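Local coordinates for protein iota-carrageenase (Alteromonas sp., PDB 1H80) that hydrolyses the 1,4-beta-linkages of iota-carrageenan, a sulfated galactan of red algal cell walls, with inversion of anomeric configuration, at residues S112-G117 / N142-N147; G177-I182 / I202-L207. One frame throughout, in Å; residues are numbered along the deposited sequence.

How the contacts relate
Contacts 1 and 2 join parallel strands of one run of stacked coils in a pectate-lyase-like beta-helix, their centres about 9 Å apart. They abut: strand 143-151, second in contact 1, neighbours strand 177-185, first in contact 2, with probable backbone hydrogen bonds between Ile145 and both Ile178 and Glu180. Both are largely buried and apolar on one face; the other is polar in contact 1 but mixes Ile178 and Leu203 with the Glu180-Arg205 pair in contact 2. Contact 2 lies nearer the centre of the chain, buries more surface and contains a salt bridge. Contact 1 is more peripheral, has solvent-facing ends at Leu116 and Gly117, and relies on an asparagine amide gripping backbone carbonyls.

Contact 1 (S112-G117 / N142-N147); sequences SFQGLG and NYKISN
Asn147 ties the far end of strand 112-115 and the turn after it through one atom. Its ND2 donates to Gly115 O at 2.9 Å and also to Gly117 O at 2.9 Å. Both oxygens lie close to the plane of the amide, whereas ND2 stands above each of the two carbonyl planes. CG, anti to the backbone N (chi1 -153°), lies on the side of the turn, and ND2 reaches both carbonyls; OD1 is hydrogen-bonded to a glycerol, probably from the crystallisation liquor.

The tight part is the parallel ladder. Phe113 N donates to Lys144 O at 2.9 Å, Ser146 N returns a bond to Phe113 O at 2.9 Å, and Gly115 N completes the series on Ser146 O at 3.0 Å. On one face Phe113 and Ile145 enter the interior; there the phenylalanine ring meets Phe135 edge-to-face and also touches Phe100.

The other face starts tight and ends loose. Ser112 OG is bonded to His77 and Arg79, and Ser146 OG to Glu180. Gln114 CG packs on Ser146 CB at 3.7 Å. Beyond it the extended chains of Gln114 and Lys144, both partly exposed, cross obliquely, with Gln114 OE1 3.1 Å from Lys144 NZ; Gln114 has two conformers, so this meeting is doubtful. Leu116 and Gly117 are exposed.

In-register parallel strands, alternating inward and outward side chains, and a residue of positive phi at Asn147 are the marks of successive coils of a parallel beta-helix.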
# COMPACT_ATOMS: atom_id res chain seq x y z
N SER A 112 -19.60 -2.29 2.99
CA SER A 112 -19.08 -2.28 1.63
C SER A 112 -19.15 -0.87 1.06
O SER A 112 -20.00 -0.07 1.43
CB SER A 112 -19.82 -3.29 0.73
OG SER A 112 -21.15 -2.89 0.44
N PHE A 113 -18.20 -0.57 0.18
CA PHE A 113 -18.09 0.73 -0.47
C PHE A 113 -17.66 0.32 -1.87
O PHE A 113 -16.51 -0.08 -2.08
CB PHE A 113 -17.02 1.57 0.22
CG PHE A 113 -17.07 3.03 -0.13
CD1 PHE A 113 -16.82 3.46 -1.43
CD2 PHE A 113 -17.37 3.97 0.84
CE1 PHE A 113 -16.86 4.81 -1.75
CE2 PHE A 113 -17.41 5.33 0.53
CZ PHE A 113 -17.16 5.75 -0.77
N GLN A 114 -18.56 0.44 -2.83
CA GLN A 114 -18.25 0.00 -4.18
C GLN A 114 -18.74 0.93 -5.28
O GLN A 114 -19.87 1.43 -5.23
CB GLN A 114 -18.82 -1.40 -4.39
CG GLN A 114 -18.45 -2.07 -5.70
CD GLN A 114 -18.84 -3.53 -5.71
OE1 GLN A 114 -18.55 -4.27 -4.77
NE2 GLN A 114 -19.50 -3.96 -6.78
N GLY A 115 -17.90 1.15 -6.27
CA GLY A 115 -18.28 1.99 -7.38
C GLY A 115 -19.07 1.17 -8.38
O GLY A 115 -18.78 -0.00 -8.62
N LEU A 116 -20.10 1.79 -8.95
CA LEU A 116 -20.91 1.14 -9.96
C LEU A 116 -20.22 1.31 -11.31
O LEU A 116 -19.37 2.19 -11.47
CB LEU A 116 -22.29 1.80 -10.03
CG LEU A 116 -23.17 1.62 -8.80
CD1 LEU A 116 -24.31 2.62 -8.83
CD2 LEU A 116 -23.71 0.19 -8.78
N GLY A 117 -20.58 0.47 -12.27
CA GLY A 117 -20.00 0.57 -13.60
C GLY A 117 -18.49 0.51 -13.66
O GLY A 117 -17.89 -0.37 -13.06
N ASN A 142 -15.71 -8.49 7.55
CA ASN A 142 -16.65 -8.77 6.48
C ASN A 142 -16.92 -7.49 5.71
O ASN A 142 -17.98 -6.87 5.83
CB ASN A 142 -17.96 -9.35 7.01
CG ASN A 142 -18.80 -9.94 5.91
OD1 ASN A 142 -18.27 -10.60 5.01
ND2 ASN A 142 -20.10 -9.71 5.95
N TYR A 143 -15.94 -7.11 4.91
CA TYR A 143 -16.05 -5.88 4.15
C TYR A 143 -15.55 -6.00 2.73
O TYR A 143 -14.81 -6.92 2.39
CB TYR A 143 -15.30 -4.76 4.86
CG TYR A 143 -13.80 -4.95 4.94
CD1 TYR A 143 -13.21 -5.70 5.97
CD2 TYR A 143 -12.96 -4.33 4.02
CE1 TYR A 143 -11.82 -5.82 6.07
CE2 TYR A 143 -11.58 -4.44 4.12
CZ TYR A 143 -11.01 -5.17 5.14
OH TYR A 143 -9.65 -5.23 5.25
N LYS A 144 -15.96 -5.05 1.92
CA LYS A 144 -15.56 -5.01 0.53
C LYS A 144 -15.42 -3.56 0.10
O LYS A 144 -16.35 -2.77 0.27
CB LYS A 144 -16.59 -5.73 -0.34
CG LYS A 144 -16.21 -5.85 -1.80
CD LYS A 144 -17.33 -6.53 -2.59
CE LYS A 144 -16.95 -6.74 -4.04
NZ LYS A 144 -18.09 -7.32 -4.80
N ILE A 145 -14.25 -3.22 -0.42
CA ILE A 145 -13.96 -1.87 -0.91
C ILE A 145 -13.55 -2.13 -2.36
O ILE A 145 -12.62 -2.87 -2.63
CB ILE A 145 -12.83 -1.23 -0.10
CG1 ILE A 145 -13.33 -0.99 1.33
CG2 ILE A 145 -12.40 0.09 -0.74
CD1 ILE A 145 -12.26 -0.51 2.30
N SER A 146 -14.25 -1.47 -3.29
CA SER A 146 -14.03 -1.78 -4.70
C SER A 146 -14.34 -0.72 -5.74
O SER A 146 -15.19 0.13 -5.53
CB SER A 146 -14.93 -3.00 -5.01
OG SER A 146 -15.05 -3.30 -6.39
N ASN A 147 -13.63 -0.81 -6.86
CA ASN A 147 -13.89 0.00 -8.04
C ASN A 147 -13.85 1.53 -8.10
O ASN A 147 -14.89 2.18 -8.24
CB ASN A 147 -15.23 -0.46 -8.57
CG ASN A 147 -15.39 -0.24 -10.04
OD1 ASN A 147 -14.41 -0.13 -10.78
ND2 ASN A 147 -16.64 -0.23 -10.50

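Contact 2 (G177-I182 / I202-L207); sequences GIIERI and ILFRNL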
# COMPACT_ATOMS: atom_id res chain seq x y z
N GLY A 177 -12.10 -9.64 4.26
CA GLY A 177 -12.46 -8.54 3.39
C GLY A 177 -11.86 -8.68 2.02
O GLY A 177 -10.97 -9.50 1.78
N ILE A 178 -12.38 -7.87 1.10
CA ILE A 178 -11.91 -7.84 -0.27
C ILE A 178 -11.67 -6.39 -0.62
O ILE A 178 -12.54 -5.55 -0.42
CB ILE A 178 -12.95 -8.41 -1.25
CG1 ILE A 178 -13.26 -9.87 -0.90
CG2 ILE A 178 -12.43 -8.30 -2.68
CD1 ILE A 178 -14.27 -10.52 -1.83
N ILE A 179 -10.48 -6.09 -1.12
CA ILE A 179 -10.13 -4.74 -1.55
C ILE A 179 -9.74 -4.96 -3.00
O ILE A 179 -8.74 -5.62 -3.29
CB ILE A 179 -8.97 -4.18 -0.72
CG1 ILE A 179 -9.43 -4.03 0.73
CG2 ILE A 179 -8.52 -2.84 -1.30
CD1 ILE A 179 -8.34 -3.65 1.69
N GLU A 180 -10.53 -4.41 -3.92
CA GLU A 180 -10.27 -4.68 -5.33
C GLU A 180 -10.63 -3.60 -6.31
O GLU A 180 -11.34 -2.66 -6.00
CB GLU A 180 -11.06 -5.91 -5.74
CG GLU A 180 -12.56 -5.72 -5.49
CD GLU A 180 -13.45 -6.65 -6.29
OE1 GLU A 180 -13.08 -7.82 -6.48
OE2 GLU A 180 -14.54 -6.20 -6.71
N ARG A 181 -10.13 -3.77 -7.53
CA ARG A 181 -10.40 -2.86 -8.63
C ARG A 181 -10.14 -1.40 -8.31
O ARG A 181 -11.06 -0.57 -8.34
CB ARG A 181 -11.84 -3.03 -9.10
CG ARG A 181 -12.16 -4.45 -9.54
CD ARG A 181 -13.62 -4.58 -9.94
NE ARG A 181 -13.93 -3.75 -11.10
CZ ARG A 181 -15.17 -3.49 -11.52
NH1 ARG A 181 -16.21 -4.00 -10.87
NH2 ARG A 181 -15.36 -2.74 -12.59
N ILE A 182 -8.89 -1.08 -8.01
CA ILE A 182 -8.53 0.29 -7.70
C ILE A 182 -7.28 0.64 -8.48
O ILE A 182 -6.37 -0.17 -8.61
CB ILE A 182 -8.26 0.48 -6.19
CG1 ILE A 182 -9.52 0.12 -5.39
CG2 ILE A 182 -7.88 1.93 -5.91
CD1 ILE A 182 -9.31 0.08 -3.89
N ILE A 202 -7.62 -11.45 4.03
CA ILE A 202 -8.00 -10.36 3.15
C ILE A 202 -7.58 -10.74 1.74
O ILE A 202 -6.54 -11.36 1.53
CB ILE A 202 -7.27 -9.04 3.53
CG1 ILE A 202 -7.49 -8.71 5.00
CG2 ILE A 202 -7.75 -7.91 2.62
CD1 ILE A 202 -8.94 -8.47 5.38
N LEU A 203 -8.42 -10.39 0.77
CA LEU A 203 -8.13 -10.65 -0.63
C LEU A 203 -7.92 -9.30 -1.30
O LEU A 203 -8.78 -8.43 -1.23
CB LEU A 203 -9.29 -11.38 -1.31
CG LEU A 203 -9.21 -11.44 -2.84
CD1 LEU A 203 -7.98 -12.22 -3.27
CD2 LEU A 203 -10.47 -12.09 -3.40
N PHE A 204 -6.75 -9.13 -1.92
CA PHE A 204 -6.40 -7.91 -2.64
C PHE A 204 -6.41 -8.32 -4.11
O PHE A 204 -5.70 -9.25 -4.50
CB PHE A 204 -5.00 -7.44 -2.25
CG PHE A 204 -4.90 -6.98 -0.82
CD1 PHE A 204 -5.34 -5.71 -0.46
CD2 PHE A 204 -4.38 -7.82 0.16
CE1 PHE A 204 -5.25 -5.28 0.86
CE2 PHE A 204 -4.29 -7.40 1.49
CZ PHE A 204 -4.73 -6.12 1.84
N ARG A 205 -7.21 -7.64 -4.92
CA ARG A 205 -7.31 -8.04 -6.32
C ARG A 205 -7.47 -6.89 -7.30
O ARG A 205 -8.20 -5.95 -7.04
CB ARG A 205 -8.48 -9.02 -6.46
CG ARG A 205 -8.78 -9.52 -7.86
CD ARG A 205 -9.85 -10.62 -7.80
NE ARG A 205 -11.10 -10.16 -7.21
CZ ARG A 205 -12.05 -10.96 -6.73
NH1 ARG A 205 -11.88 -12.28 -6.77
NH2 ARG A 205 -13.16 -10.46 -6.22
N ASN A 206 -6.78 -6.99 -8.43
CA ASN A 206 -6.84 -5.99 -9.48
C ASN A 206 -6.55 -4.60 -8.92
O ASN A 206 -7.40 -3.72 -8.91
CB ASN A 206 -8.23 -6.00 -10.14
CG ASN A 206 -8.25 -5.23 -11.44
OD1 ASN A 206 -7.29 -4.55 -11.80
ND2 ASN A 206 -9.37 -5.32 -12.16
N LEU A 207 -5.31 -4.44 -8.46
CA LEU A 207 -4.86 -3.18 -7.89
C LEU A 207 -3.68 -2.71 -8.73
O LEU A 207 -2.82 -3.50 -9.09
CB LEU A 207 -4.42 -3.39 -6.44
CG LEU A 207 -5.49 -3.97 -5.52
CD1 LEU A 207 -4.89 -4.19 -4.14
CD2 LEU A 207 -6.69 -3.03 -5.45
O HOH W 1 -11.87 -7.86 -8.74
O HOH W 2 -6.88 -1.69 -11.08
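Glu180 and Arg205 run side by side, and OE1 of Glu180 forms a salt bridge with Arg205 NH2 at 2.7 Å. The oxygen sits at the edge of the guanidinium, 3° from its plane, and is met nearly along its own C-O axis; the carboxylate plane is turned 56° from the guanidinium. Arg205 NE adds a weak bond to the same OE1, and water 1 donates to it at 2.6 Å.

On the opposite face of the strands, Ile179 and Phe204 also lie side by side, Ile179 CD1 reaching Phe204 CE1 at 3.6 Å, while Ile202 CG2 covers one ring face toward its rim. At the start of the strands Ile202 CD1 rests 3.6 Å from Gly177 N.

The next layer sets these groups. Leu203 CD2 packs on one face of the guanidinium, 3.7 Å above its plane, and the arginine chain bends at chi3 (60°), where NE turns off the extended line. Asp8 forms a second salt bridge with NH1. A leucine in place of Arg205 would probably leave Glu180 OE1 without its charged partner and Asp8 without its mate.

Beneath lies the parallel ladder, with Ile179 N on Leu203 O at 2.9 Å. It continues round the corner, where Arg181 and Asn206 both have positive phi and Ile182 N meets Asn206 O at 3.2 Å. There Asn206 OD1 is bonded to Arg241.

With OE1 held by Arg205 and OE2 by Ser146, the carboxylate is probably held against rotation: a salt bridge on one side and a serine hydrogen bond on the other link Glu180 to the strands flanking it, alongside the backbone bonds.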